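Local coordinates for protein iota-carrageenase (Alteromonas, PDB 3LMW) that hydrolyses the beta-1,4 linkages within iota-carrageenan, a sulfated galactan of red algal cell walls, inverting the anomeric configuration as it cuts, at residues N148-D153 and K184-L189; G178-I183 and R206-E211; N132-K137 and T156-I161; T65-G70 and K88-G93; Q196-D201 and T220-M225. All coordinates share one frame; numbering follows the deposited sequence.

Interaction 1: residues N148-D153 and K184-L189; sequences NFTIDD and KQNNAL. With NI (nickel (II) ion), chain E.
With CG anti to the backbone N in both residues (chi1 -162° in Asp153, -175° in Gln185), the carboxylate of Asp153 and the extended side chain of Gln185 slant across one another. Asp153 OD2 comes within 2.8 Å of Gln185 NE2, the two flat groups turned 45° apart. Their remaining oxygens are engaged by the loop after strand 144-152: Thr156 OG1 bonds Asp153 OD1 and Ser160 OG bonds Gln185 OE1, which limits how either group can rotate. Leu189 N donates to a water at 2.7 Å that also lies beside Asp153 OD2.

Before this polar end, the backbones form a parallel ladder. Lys184 N reaches Phe149 O at 3.2 Å. Ile151 uses both of its polar atoms, its N meeting Lys184 O and its O receiving Asn186 N at 2.7 Å. Asp153 N to Asn186 O, 2.9 Å, closes the ladder.

Ile151, beta-branched and apolar, suits the buried face it shares with Gln185. Thr150, Asp152 and Asn186 occupy the other face, where the Asp152 and Asn186 side chains run side by side. Asp152 OD2 binds nickel at 2.1 Å. Lys126 NZ bonds the same oxygen. A water, His470 and His472 complete the metal site, the histidines belonging to a C-terminal run that is probably a purification tag. Stacked in-register strands of this kind are the hallmark of the right-handed parallel beta-helix.

Interaction 2: residues G178-I183 and R206-E211; sequences GIIERI and RNLHSE
Glu181 OE1 is gripped side-on by two nitrogens of Arg206, NH2 at 2.9 Å and NE at 3.2 Å, in a salt bridge between successive coils of the parallel beta-helix. The oxygen lies close to the guanidinium plane, at its edge, and the carboxylate is turned only 23° from that plane. Glu181 reaches it by placing CG between its backbone N and carbonyl carbon (chi1 68°) and then running straight out alongside the arginine. Each partner has a second ionic tie: Glu181 OE2 to Lys145, with Ser147 also donating, and Arg206 NH1 to Asp9. The charges are thus spread over a network, which probably keeps both groups ionised.

Past this pair both segments turn a corner, at Arg182 and at Asn207, each with positive phi. Asparagine tolerates that conformation well, and the two corners stack in step. Backbone bonds bracket the turn: Arg206 N to Ile180 O at 2.9 Å before it, then Ile183 N to Asn207 O at 3.1 Å and His209 N to Ile183 O at 3.0 Å after it. The His209 ring leads away from segment 178-183, and its NE2 bonds Ser244.

Toward the coil interior the contact is apolar. Ile183 and Leu208 point the same way, branched chains filling the core between stacked strands, and Leu208 CD2 lies 4.0 Å from Ile183 CD1 and 4.5 Å from Ile180 CG2.

Interaction 3: residues N132-K137 and T156-I161; sequences NLAVFK and TIFASI
Hydrogen bonding centres on Ser160 O, which accepts from two successive donors, Val135 N at 2.6 Å and Phe136 N at 3.0 Å. The first uses a lone pair in the carbonyl plane, while the second arrives almost head-on. Both bonds fall at the corner that the chain turns at Val135. Beyond it Ile161 CA adds a weaker C-H contact to Phe136 O.

The apolar contacts divide between two places. Phe136 CG and Ile161 CG1 are both anti to the carbonyl carbon (chi1 -73° and -65°), which sets the two side chains side by side, with CD2 and CD1 4.2 Å apart; the Phe136 ring also meets Phe101 and stands edge-to-face with Phe114. Farther back, Phe158 presents the edge of its ring to the Asn132-Leu133 peptide, CD2 standing 3.6 Å from Leu133 N. Ala134, whose side chain is a single methyl, sets CB 3.8 Å from Phe158 CB.

A loop laid against a strand corner, with one buried pair, Phe136 and Ile161, stacked in line, is typical of successive coils in a beta-helix.

Interaction 4: residues T65-G70 and K88-G93; sequences TYHFLG and KPTWNG
Lys88 spends both of its backbone polar atoms on the neighbouring strand: its N donates to Tyr66 O at 2.9 Å and its O accepts from Phe68 N at 3.1 Å. Thr90 N then donates to Phe68 O at 3.0 Å, from above the carbonyl plane, 62° out of it, as the chain leaves the strand. Pro89, between these donors, has no N-H to satisfy.

Two further donors of segment 65-70 are met from outside: His67 N by the carboxylate of Asp39, a calcium ligand, and Leu69 N by Ser40 OG at the start of helix 40-52. Thr90 OG1 is held by Asp38, so the calcium-binding loop is tied to both segments. The Lys88 ammonium pairs with Asp127, Tyr66 OH bonds Pro62 O, and Asn92 OD1 takes Asp94 N.

Lys88 keeps an extended chain, and its aliphatic part does the packing. CB sits over a face of the His67 ring, 4.3 Å from the centroid, as a CH-pi contact, and CE comes to 4.1 Å from Thr65 CG2. Leu69, with CG anti to the backbone N (chi1 -156°), straddles the outgoing chain with its two methyls, CD1 touching Pro89 CB at 4.0 Å and CD2 touching Asn92 CB at 3.8 Å.

Tyr66 and Phe68 pack against helix 25-29 and Pro89 rests on Phe125, while Leu69 and Asn92 adjoin His98 of strand 98-99.

Interaction 5: residues Q196-D201 and T220-M225; sequences QTYGAD and TDNLLM
Tyr198 and Thr220 bring their backbones closest, CA to CA 4.4 Å, where the chain kinks between strands 195-197 and 199-200, yet no backbone hydrogen bond joins the two segments. Side chains and water do the joining. The Tyr198 ring, CG anti to the carbonyl carbon (chi1 -59°), turns an edge to the Asp221 carboxylate, its CE2 3.7 Å from OD2, with the planes 46° apart. Two waters converge on that oxygen: one accepts from Gln196 NE2 at 3.1 Å and donates to Asp221 OD2 at 2.9 Å, while the other links OD2 to Tyr198 OH. Gln196 NE2 also donates to Glu219 O.

Met225, unbranched and extended, lays its CE methyl 3.8 Å from Tyr198 CB and beside Gly199, where no side chain stands in the way. Thr220 CG2 rests 3.7 Å from Thr197 O. Asn222, a residue well suited to capping, accepts Met225 N at OD1, 3.1 Å away. The result is an N-capped helix, 223-228, docked against a bend in a beta-helix coil.

In the fold
Interactions 1 and 2 share strand 178-186, which is flanked by 144-152 and 203-211, so they are successive steps of one parallel ladder; backbone bonds from Gln185 to His209 and Glu211 carry it on. Interaction 3 is joined to interaction 1 through Ser160 and Gln185 and meets interaction 2 at Ile161, in the coil interior, while Ile161 O takes Gln196 N of interaction 5. Interaction 4, about 22 Å from the chain centre, is more peripheral but touches interaction 3 through Leu133. Interactions 1, 3 and 5 are buried, but 5 has no direct hydrogen bond between its segments, only water bridges; partly buried 2 and 4 add salt bridges, Glu181-Arg206 within 2 and Lys88-Asp127 beyond 4.

Interaction 1: residues N148-D153 and K184-L189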
# COMPACT_ATOMS: atom_id res chain seq x y z
N ASN A 148 16.81 0.92 -4.36
CA ASN A 148 17.52 -0.39 -4.31
C ASN A 148 17.57 -1.81 -3.72
O ASN A 148 18.59 -2.23 -3.14
CB ASN A 148 18.69 0.12 -5.21
CG ASN A 148 19.40 -0.93 -6.04
OD1 ASN A 148 18.79 -1.66 -6.81
ND2 ASN A 148 20.73 -0.92 -5.97
N PHE A 149 16.42 -2.49 -3.70
CA PHE A 149 16.35 -3.83 -3.10
C PHE A 149 15.16 -4.67 -3.48
O PHE A 149 14.22 -4.21 -4.08
CB PHE A 149 16.49 -3.79 -1.55
CG PHE A 149 15.52 -2.85 -0.86
CD1 PHE A 149 15.79 -1.48 -0.76
CD2 PHE A 149 14.33 -3.34 -0.32
CE1 PHE A 149 14.89 -0.60 -0.12
CE2 PHE A 149 13.42 -2.48 0.34
CZ PHE A 149 13.68 -1.11 0.43
N THR A 150 15.22 -5.93 -3.10
CA THR A 150 14.12 -6.86 -3.25
C THR A 150 13.60 -7.15 -1.86
O THR A 150 14.40 -7.26 -0.91
CB THR A 150 14.62 -8.14 -3.89
OG1 THR A 150 15.11 -7.84 -5.19
CG2 THR A 150 13.51 -9.16 -4.07
N ILE A 151 12.27 -7.21 -1.72
CA ILE A 151 11.61 -7.76 -0.53
C ILE A 151 11.02 -9.13 -0.87
O ILE A 151 10.12 -9.27 -1.73
CB ILE A 151 10.49 -6.84 0.01
CG1 ILE A 151 11.09 -5.48 0.42
CG2 ILE A 151 9.72 -7.52 1.17
CD1 ILE A 151 10.03 -4.32 0.48
N ASP A 152 11.57 -10.14 -0.21
CA ASP A 152 11.04 -11.48 -0.31
C ASP A 152 10.00 -11.66 0.78
O ASP A 152 10.33 -11.91 1.94
CB ASP A 152 12.17 -12.46 -0.14
CG ASP A 152 12.62 -13.04 -1.42
OD1 ASP A 152 12.18 -12.53 -2.50
OD2 ASP A 152 13.40 -14.01 -1.36
N ASP A 153 8.74 -11.47 0.41
CA ASP A 153 7.67 -11.48 1.38
C ASP A 153 7.14 -12.91 1.55
O ASP A 153 7.48 -13.82 0.81
CB ASP A 153 6.57 -10.54 0.89
CG ASP A 153 5.58 -10.12 2.01
OD1 ASP A 153 5.48 -10.78 3.07
OD2 ASP A 153 4.89 -9.09 1.80
N LYS A 184 11.53 -4.17 -5.74
CA LYS A 184 10.71 -5.31 -6.16
C LYS A 184 10.28 -5.98 -4.89
O LYS A 184 11.09 -6.16 -3.96
CB LYS A 184 11.55 -6.32 -6.92
CG LYS A 184 10.83 -7.62 -7.20
CD LYS A 184 9.75 -7.42 -8.24
CE LYS A 184 8.82 -8.63 -8.36
NZ LYS A 184 9.23 -9.82 -9.20
N GLN A 185 9.00 -6.36 -4.86
CA GLN A 185 8.44 -7.19 -3.81
C GLN A 185 7.95 -8.50 -4.41
O GLN A 185 7.24 -8.49 -5.42
CB GLN A 185 7.28 -6.49 -3.10
CG GLN A 185 6.73 -7.29 -1.91
CD GLN A 185 5.98 -6.41 -0.87
OE1 GLN A 185 6.18 -5.17 -0.80
NE2 GLN A 185 5.10 -7.03 -0.09
N ASN A 186 8.31 -9.61 -3.77
CA ASN A 186 7.79 -10.93 -4.12
C ASN A 186 6.81 -11.47 -3.09
O ASN A 186 6.99 -11.22 -1.91
CB ASN A 186 8.92 -11.95 -4.25
CG ASN A 186 9.81 -11.69 -5.43
OD1 ASN A 186 11.04 -11.57 -5.27
ND2 ASN A 186 9.21 -11.60 -6.63
N ASN A 187 5.83 -12.24 -3.54
CA ASN A 187 4.87 -12.97 -2.72
C ASN A 187 4.12 -12.11 -1.70
O ASN A 187 4.13 -12.42 -0.50
CB ASN A 187 5.49 -14.22 -2.05
CG ASN A 187 4.42 -15.33 -1.74
OD1 ASN A 187 3.26 -15.26 -2.18
ND2 ASN A 187 4.82 -16.36 -0.99
N ALA A 188 3.48 -11.02 -2.18
CA ALA A 188 2.67 -10.16 -1.32
C ALA A 188 1.23 -10.65 -1.20
O ALA A 188 0.68 -11.24 -2.14
CB ALA A 188 2.72 -8.71 -1.73
N LEU A 189 0.66 -10.42 -0.02
CA LEU A 189 -0.76 -10.65 0.24
C LEU A 189 -1.66 -9.71 -0.55
O LEU A 189 -1.34 -8.53 -0.72
CB LEU A 189 -1.05 -10.52 1.75
CG LEU A 189 -2.39 -11.05 2.24
CD1 LEU A 189 -2.69 -12.54 1.83
CD2 LEU A 189 -2.45 -10.87 3.72
NI NI E . 14.02 -14.80 -3.19
O HOH W 1 1.95 -9.08 1.90
O HOH W 2 15.51 -16.70 -2.86

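Interaction 2: residues G178-I183 and R206-E211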
# COMPACT_ATOMS: atom_id res chain seq x y z
N GLY A 178 10.58 13.46 -1.19
CA GLY A 178 11.39 12.27 -1.22
C GLY A 178 11.22 11.46 -2.46
O GLY A 178 10.35 11.75 -3.29
N ILE A 179 12.08 10.44 -2.57
CA ILE A 179 12.04 9.43 -3.62
C ILE A 179 12.08 8.02 -3.03
O ILE A 179 12.93 7.71 -2.19
CB ILE A 179 13.25 9.51 -4.56
CG1 ILE A 179 13.38 10.91 -5.16
CG2 ILE A 179 13.17 8.38 -5.65
CD1 ILE A 179 14.64 11.12 -5.94
N ILE A 180 11.18 7.19 -3.51
CA ILE A 180 11.14 5.77 -3.22
C ILE A 180 11.16 5.05 -4.60
O ILE A 180 10.28 5.31 -5.47
CB ILE A 180 9.89 5.45 -2.37
CG1 ILE A 180 9.92 6.28 -1.06
CG2 ILE A 180 9.79 3.96 -2.06
CD1 ILE A 180 8.53 6.41 -0.37
N GLU A 181 12.15 4.20 -4.84
CA GLU A 181 12.42 3.72 -6.21
C GLU A 181 13.19 2.39 -6.23
O GLU A 181 13.81 2.02 -5.25
CB GLU A 181 13.26 4.77 -6.97
CG GLU A 181 14.67 4.89 -6.41
CD GLU A 181 15.60 5.87 -7.14
OE1 GLU A 181 15.30 6.30 -8.28
OE2 GLU A 181 16.66 6.20 -6.53
N ARG A 182 13.18 1.70 -7.37
CA ARG A 182 13.92 0.45 -7.54
C ARG A 182 13.71 -0.53 -6.38
O ARG A 182 14.66 -0.98 -5.69
CB ARG A 182 15.41 0.69 -7.79
CG ARG A 182 15.79 2.00 -8.50
CD ARG A 182 16.68 1.77 -9.77
NE ARG A 182 17.37 0.47 -9.74
CZ ARG A 182 18.60 0.27 -9.25
NH1 ARG A 182 19.32 1.29 -8.75
NH2 ARG A 182 19.13 -0.95 -9.28
N ILE A 183 12.44 -0.85 -6.16
CA ILE A 183 12.11 -1.90 -5.22
C ILE A 183 11.19 -2.90 -5.91
O ILE A 183 10.24 -2.51 -6.61
CB ILE A 183 11.47 -1.36 -3.93
CG1 ILE A 183 12.36 -0.27 -3.31
CG2 ILE A 183 11.22 -2.54 -2.91
CD1 ILE A 183 11.59 0.79 -2.56
N ARG A 206 9.05 5.49 -8.05
CA ARG A 206 9.64 5.12 -9.35
C ARG A 206 10.31 3.74 -9.42
O ARG A 206 11.08 3.33 -8.53
CB ARG A 206 10.64 6.19 -9.73
CG ARG A 206 11.45 5.85 -10.92
CD ARG A 206 12.19 7.03 -11.45
NE ARG A 206 13.27 7.40 -10.54
CZ ARG A 206 13.97 8.52 -10.64
NH1 ARG A 206 13.68 9.38 -11.62
NH2 ARG A 206 14.95 8.78 -9.78
N ASN A 207 10.03 3.01 -10.50
CA ASN A 207 10.56 1.64 -10.62
C ASN A 207 10.15 0.73 -9.47
O ASN A 207 10.99 0.23 -8.71
CB ASN A 207 12.09 1.66 -10.75
CG ASN A 207 12.52 2.19 -12.07
OD1 ASN A 207 12.94 1.44 -12.92
ND2 ASN A 207 12.40 3.49 -12.27
N LEU A 208 8.86 0.55 -9.31
CA LEU A 208 8.37 -0.26 -8.23
C LEU A 208 7.53 -1.37 -8.81
O LEU A 208 6.74 -1.16 -9.75
CB LEU A 208 7.56 0.58 -7.24
CG LEU A 208 8.14 1.89 -6.69
CD1 LEU A 208 7.04 2.64 -5.92
CD2 LEU A 208 9.32 1.59 -5.80
N HIS A 209 7.73 -2.57 -8.28
CA HIS A 209 7.03 -3.75 -8.82
C HIS A 209 6.50 -4.63 -7.68
O HIS A 209 7.26 -5.06 -6.82
CB HIS A 209 8.00 -4.49 -9.75
CG HIS A 209 7.45 -5.71 -10.44
ND1 HIS A 209 8.24 -6.50 -11.26
CD2 HIS A 209 6.24 -6.31 -10.40
CE1 HIS A 209 7.51 -7.50 -11.73
NE2 HIS A 209 6.30 -7.41 -11.21
N SER A 210 5.20 -4.90 -7.67
CA SER A 210 4.68 -5.87 -6.72
C SER A 210 4.11 -7.18 -7.30
O SER A 210 3.25 -7.18 -8.19
CB SER A 210 3.72 -5.24 -5.70
OG SER A 210 3.44 -6.14 -4.63
N GLU A 211 4.62 -8.30 -6.81
CA GLU A 211 4.06 -9.60 -7.20
C GLU A 211 2.96 -9.87 -6.20
O GLU A 211 3.22 -10.20 -5.03
CB GLU A 211 5.11 -10.74 -7.20
CG GLU A 211 4.47 -12.14 -7.39
CD GLU A 211 5.50 -13.29 -7.39
OE1 GLU A 211 5.77 -13.84 -8.51
OE2 GLU A 211 6.03 -13.62 -6.28

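Interaction 3: residues N132-K137 and T156-I161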
# COMPACT_ATOMS: atom_id res chain seq x y z
N ASN A 132 3.18 -9.85 11.11
CA ASN A 132 2.87 -8.43 11.18
C ASN A 132 4.06 -7.51 11.00
O ASN A 132 4.62 -6.98 11.97
CB ASN A 132 2.14 -8.11 12.48
CG ASN A 132 1.00 -9.07 12.75
OD1 ASN A 132 1.11 -9.95 13.59
ND2 ASN A 132 -0.08 -8.93 12.00
N LEU A 133 4.44 -7.32 9.74
CA LEU A 133 5.74 -6.74 9.43
C LEU A 133 5.65 -5.78 8.28
O LEU A 133 5.07 -6.10 7.24
CB LEU A 133 6.74 -7.86 9.05
CG LEU A 133 7.29 -8.78 10.11
CD1 LEU A 133 8.04 -9.89 9.37
CD2 LEU A 133 8.21 -8.03 11.10
N ALA A 134 6.21 -4.60 8.48
CA ALA A 134 6.41 -3.66 7.40
C ALA A 134 7.89 -3.38 7.42
O ALA A 134 8.55 -3.50 8.47
CB ALA A 134 5.62 -2.40 7.63
N VAL A 135 8.43 -2.98 6.28
CA VAL A 135 9.86 -2.77 6.18
C VAL A 135 10.19 -1.38 6.71
O VAL A 135 11.01 -1.23 7.62
CB VAL A 135 10.38 -3.01 4.73
CG1 VAL A 135 11.85 -2.52 4.57
CG2 VAL A 135 10.23 -4.50 4.38
N PHE A 136 9.55 -0.38 6.13
CA PHE A 136 9.69 0.99 6.62
C PHE A 136 8.33 1.51 6.98
O PHE A 136 7.33 1.25 6.28
CB PHE A 136 10.19 1.94 5.54
CG PHE A 136 11.61 1.77 5.23
CD1 PHE A 136 12.56 2.57 5.86
CD2 PHE A 136 12.01 0.80 4.28
CE1 PHE A 136 13.91 2.40 5.57
CE2 PHE A 136 13.35 0.62 3.98
CZ PHE A 136 14.31 1.42 4.62
N LYS A 137 8.29 2.27 8.06
CA LYS A 137 7.14 3.11 8.31
C LYS A 137 7.66 4.53 8.40
O LYS A 137 8.63 4.80 9.13
CB LYS A 137 6.41 2.72 9.60
CG LYS A 137 5.30 3.69 9.99
CD LYS A 137 4.69 3.32 11.33
CE LYS A 137 3.20 3.70 11.39
NZ LYS A 137 2.73 4.12 12.73
N THR A 156 2.73 -11.41 4.31
CA THR A 156 2.49 -10.77 5.58
C THR A 156 1.44 -9.70 5.48
O THR A 156 1.02 -9.29 4.36
CB THR A 156 3.77 -10.14 6.16
OG1 THR A 156 4.24 -9.10 5.29
CG2 THR A 156 4.83 -11.21 6.36
N ILE A 157 1.04 -9.22 6.66
CA ILE A 157 -0.10 -8.34 6.79
C ILE A 157 0.81 -7.13 6.73
O ILE A 157 1.96 -7.20 7.16
CB ILE A 157 -0.79 -8.41 8.19
CG1 ILE A 157 -1.40 -9.81 8.47
CG2 ILE A 157 -1.82 -7.25 8.36
CD1 ILE A 157 -2.58 -10.27 7.53
N PHE A 158 0.43 -5.95 6.28
CA PHE A 158 1.50 -4.91 6.22
C PHE A 158 2.02 -4.52 4.81
O PHE A 158 2.94 -5.16 4.31
CB PHE A 158 2.31 -4.16 7.28
CG PHE A 158 1.60 -4.01 8.60
CD1 PHE A 158 0.68 -3.00 8.79
CD2 PHE A 158 1.85 -4.89 9.64
CE1 PHE A 158 0.03 -2.86 10.00
CE2 PHE A 158 1.20 -4.76 10.85
CZ PHE A 158 0.29 -3.74 11.03
N ALA A 159 1.47 -3.46 4.15
CA ALA A 159 2.23 -2.95 3.00
C ALA A 159 3.64 -2.75 3.53
O ALA A 159 3.82 -2.52 4.73
CB ALA A 159 1.66 -1.67 2.48
N SER A 160 4.64 -2.91 2.65
CA SER A 160 6.02 -2.96 3.10
C SER A 160 6.51 -1.60 3.53
O SER A 160 7.38 -1.48 4.40
CB SER A 160 6.91 -3.51 2.00
OG SER A 160 6.63 -4.88 1.75
N ILE A 161 5.93 -0.56 2.93
CA ILE A 161 6.40 0.79 3.11
C ILE A 161 5.18 1.68 3.34
O ILE A 161 4.35 1.89 2.44
CB ILE A 161 7.23 1.30 1.88
CG1 ILE A 161 8.53 0.49 1.73
CG2 ILE A 161 7.48 2.80 2.03
CD1 ILE A 161 9.62 1.05 0.84

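Interaction 4: residues T65-G70 and K88-G93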
# COMPACT_ATOMS: atom_id res chain seq x y z
N THR A 65 24.49 -11.44 6.87
CA THR A 65 23.07 -11.58 7.14
C THR A 65 22.76 -10.97 8.50
O THR A 65 23.35 -11.33 9.52
CB THR A 65 22.61 -13.05 7.05
OG1 THR A 65 22.71 -13.49 5.69
CG2 THR A 65 21.14 -13.20 7.48
N TYR A 66 21.85 -10.00 8.50
CA TYR A 66 21.61 -9.25 9.74
C TYR A 66 20.19 -9.43 10.20
O TYR A 66 19.31 -9.79 9.41
CB TYR A 66 21.97 -7.76 9.57
CG TYR A 66 23.40 -7.56 9.08
CD1 TYR A 66 24.45 -7.45 9.98
CD2 TYR A 66 23.69 -7.54 7.71
CE1 TYR A 66 25.77 -7.30 9.55
CE2 TYR A 66 25.01 -7.38 7.26
CZ TYR A 66 26.04 -7.26 8.19
OH TYR A 66 27.35 -7.09 7.78
N HIS A 67 20.00 -9.22 11.48
CA HIS A 67 18.68 -9.20 12.07
C HIS A 67 18.43 -7.83 12.67
O HIS A 67 19.19 -7.40 13.54
CB HIS A 67 18.58 -10.27 13.14
CG HIS A 67 18.52 -11.65 12.57
ND1 HIS A 67 19.63 -12.29 12.05
CD2 HIS A 67 17.48 -12.51 12.42
CE1 HIS A 67 19.27 -13.49 11.63
NE2 HIS A 67 17.97 -13.65 11.85
N PHE A 68 17.38 -7.16 12.20
CA PHE A 68 17.00 -5.85 12.72
C PHE A 68 15.52 -5.82 13.00
O PHE A 68 14.76 -6.50 12.32
CB PHE A 68 17.29 -4.76 11.70
CG PHE A 68 18.72 -4.66 11.28
CD1 PHE A 68 19.74 -4.73 12.22
CD2 PHE A 68 19.05 -4.47 9.95
CE1 PHE A 68 21.05 -4.63 11.84
CE2 PHE A 68 20.38 -4.36 9.58
CZ PHE A 68 21.37 -4.43 10.53
N LEU A 69 15.11 -5.01 14.00
CA LEU A 69 13.70 -4.77 14.31
C LEU A 69 13.48 -3.51 15.14
O LEU A 69 14.22 -3.23 16.09
CB LEU A 69 13.08 -5.95 15.03
CG LEU A 69 11.57 -5.99 14.83
CD1 LEU A 69 11.22 -6.40 13.39
CD2 LEU A 69 10.89 -6.90 15.83
N GLY A 70 12.46 -2.74 14.80
CA GLY A 70 12.17 -1.49 15.49
C GLY A 70 13.33 -0.50 15.60
O GLY A 70 13.43 0.22 16.62
N LYS A 88 16.90 -9.45 7.80
CA LYS A 88 15.77 -10.27 8.29
C LYS A 88 15.18 -9.64 9.52
O LYS A 88 15.91 -9.07 10.33
CB LYS A 88 16.23 -11.69 8.65
CG LYS A 88 16.73 -12.50 7.49
CD LYS A 88 16.82 -13.95 7.84
CE LYS A 88 17.44 -14.76 6.68
NZ LYS A 88 17.72 -16.18 7.09
N PRO A 89 13.87 -9.74 9.69
CA PRO A 89 13.31 -9.19 10.93
C PRO A 89 13.75 -10.01 12.13
O PRO A 89 13.55 -11.21 12.13
CB PRO A 89 11.82 -9.35 10.72
CG PRO A 89 11.68 -10.44 9.67
CD PRO A 89 12.85 -10.33 8.81
N THR A 90 14.39 -9.39 13.12
CA THR A 90 14.65 -10.07 14.41
C THR A 90 13.35 -10.61 15.04
O THR A 90 12.34 -9.89 15.08
CB THR A 90 15.26 -9.10 15.43
OG1 THR A 90 16.39 -8.44 14.88
CG2 THR A 90 15.66 -9.85 16.73
N TRP A 91 13.36 -11.84 15.54
CA TRP A 91 12.13 -12.39 16.12
C TRP A 91 11.67 -11.73 17.43
O TRP A 91 12.46 -11.52 18.35
CB TRP A 91 12.22 -13.92 16.25
CG TRP A 91 11.15 -14.58 17.16
CD1 TRP A 91 11.36 -15.11 18.41
CD2 TRP A 91 9.76 -14.79 16.87
NE1 TRP A 91 10.19 -15.63 18.91
CE2 TRP A 91 9.19 -15.45 17.99
CE3 TRP A 91 8.94 -14.48 15.78
CZ2 TRP A 91 7.82 -15.81 18.05
CZ3 TRP A 91 7.57 -14.84 15.83
CH2 TRP A 91 7.04 -15.50 16.97
N ASN A 92 10.36 -11.44 17.48
CA ASN A 92 9.68 -10.86 18.63
C ASN A 92 8.28 -11.50 18.79
O ASN A 92 7.41 -11.38 17.91
CB ASN A 92 9.54 -9.35 18.43
CG ASN A 92 8.92 -8.63 19.63
OD1 ASN A 92 8.08 -9.17 20.36
ND2 ASN A 92 9.33 -7.37 19.82
N GLY A 93 8.05 -12.20 19.89
CA GLY A 93 6.81 -12.96 19.99
C GLY A 93 5.64 -12.30 20.68
O GLY A 93 4.71 -12.98 21.11

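Interaction 5: residues Q196-D201 and T220-M225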
# COMPACT_ATOMS: atom_id res chain seq x y z
N GLN A 196 1.89 1.60 0.55
CA GLN A 196 0.59 2.21 0.85
C GLN A 196 0.79 3.63 1.28
O GLN A 196 1.64 3.87 2.15
CB GLN A 196 -0.21 1.46 1.91
CG GLN A 196 -1.63 2.02 2.01
CD GLN A 196 -2.63 1.07 2.62
OE1 GLN A 196 -2.34 -0.11 2.89
NE2 GLN A 196 -3.83 1.58 2.88
N THR A 197 0.03 4.58 0.70
CA THR A 197 0.16 5.98 1.13
C THR A 197 -1.01 6.51 1.95
O THR A 197 -2.19 6.30 1.63
CB THR A 197 0.48 6.96 -0.03
OG1 THR A 197 -0.66 7.15 -0.88
CG2 THR A 197 1.61 6.42 -0.86
N TYR A 198 -0.68 7.22 3.02
CA TYR A 198 -1.72 7.80 3.87
C TYR A 198 -1.68 9.31 3.84
O TYR A 198 -2.71 9.94 3.60
CB TYR A 198 -1.58 7.29 5.30
CG TYR A 198 -1.69 5.78 5.39
CD1 TYR A 198 -0.55 4.98 5.41
CD2 TYR A 198 -2.92 5.17 5.44
CE1 TYR A 198 -0.63 3.58 5.48
CE2 TYR A 198 -3.03 3.80 5.53
CZ TYR A 198 -1.88 3.01 5.55
OH TYR A 198 -2.03 1.64 5.61
N GLY A 199 -0.50 9.89 4.09
CA GLY A 199 -0.25 11.34 4.01
C GLY A 199 1.10 11.63 3.34
O GLY A 199 2.18 11.10 3.74
N ALA A 200 1.07 12.46 2.31
CA ALA A 200 2.24 12.62 1.49
C ALA A 200 2.19 13.88 0.63
O ALA A 200 1.25 14.09 -0.13
CB ALA A 200 2.41 11.34 0.62
N ASP A 201 3.21 14.72 0.74
CA ASP A 201 3.36 15.87 -0.21
C ASP A 201 4.66 15.73 -1.01
O ASP A 201 5.73 15.54 -0.41
CB ASP A 201 3.39 17.23 0.53
CG ASP A 201 2.08 17.57 1.26
OD1 ASP A 201 1.04 17.79 0.59
OD2 ASP A 201 2.10 17.67 2.52
N THR A 220 -6.13 6.05 1.21
CA THR A 220 -5.76 7.01 2.23
C THR A 220 -6.75 6.84 3.36
O THR A 220 -7.77 7.53 3.38
CB THR A 220 -5.90 8.45 1.67
OG1 THR A 220 -7.15 8.57 0.97
CG2 THR A 220 -4.74 8.81 0.72
N ASP A 221 -6.47 5.93 4.28
CA ASP A 221 -7.38 5.65 5.39
C ASP A 221 -6.60 5.47 6.71
O ASP A 221 -5.40 5.60 6.71
CB ASP A 221 -8.20 4.43 5.05
CG ASP A 221 -7.77 3.26 5.83
OD1 ASP A 221 -8.56 2.93 6.75
OD2 ASP A 221 -6.63 2.76 5.61
N ASN A 222 -7.24 5.21 7.84
CA ASN A 222 -6.58 5.12 9.19
C ASN A 222 -7.19 6.08 10.25
O ASN A 222 -7.69 7.15 9.91
CB ASN A 222 -5.02 5.21 9.16
CG ASN A 222 -4.49 6.62 9.36
OD1 ASN A 222 -5.25 7.59 9.39
ND2 ASN A 222 -3.18 6.73 9.51
N LEU A 223 -7.13 5.66 11.51
CA LEU A 223 -7.80 6.35 12.62
C LEU A 223 -7.42 7.83 12.70
O LEU A 223 -8.26 8.71 12.48
CB LEU A 223 -7.55 5.63 13.96
CG LEU A 223 -8.38 6.07 15.19
CD1 LEU A 223 -9.91 5.95 14.92
CD2 LEU A 223 -8.00 5.38 16.55
N LEU A 224 -6.15 8.09 12.98
CA LEU A 224 -5.65 9.43 13.20
C LEU A 224 -6.10 10.51 12.16
O LEU A 224 -6.24 11.69 12.49
CB LEU A 224 -4.13 9.37 13.29
CG LEU A 224 -3.33 9.18 14.60
CD1 LEU A 224 -3.96 8.20 15.62
CD2 LEU A 224 -1.88 8.76 14.27
N MET A 225 -6.30 10.11 10.90
CA MET A 225 -6.67 11.03 9.85
C MET A 225 -8.17 11.30 9.93
O MET A 225 -8.64 12.42 9.72
CB MET A 225 -6.33 10.43 8.48
CG MET A 225 -4.85 10.36 8.15
SD MET A 225 -4.46 10.09 6.38
CE MET A 225 -2.80 10.63 6.52
O HOH W 3 -6.38 0.29 4.07
O HOH W 4 -4.25 0.60 5.85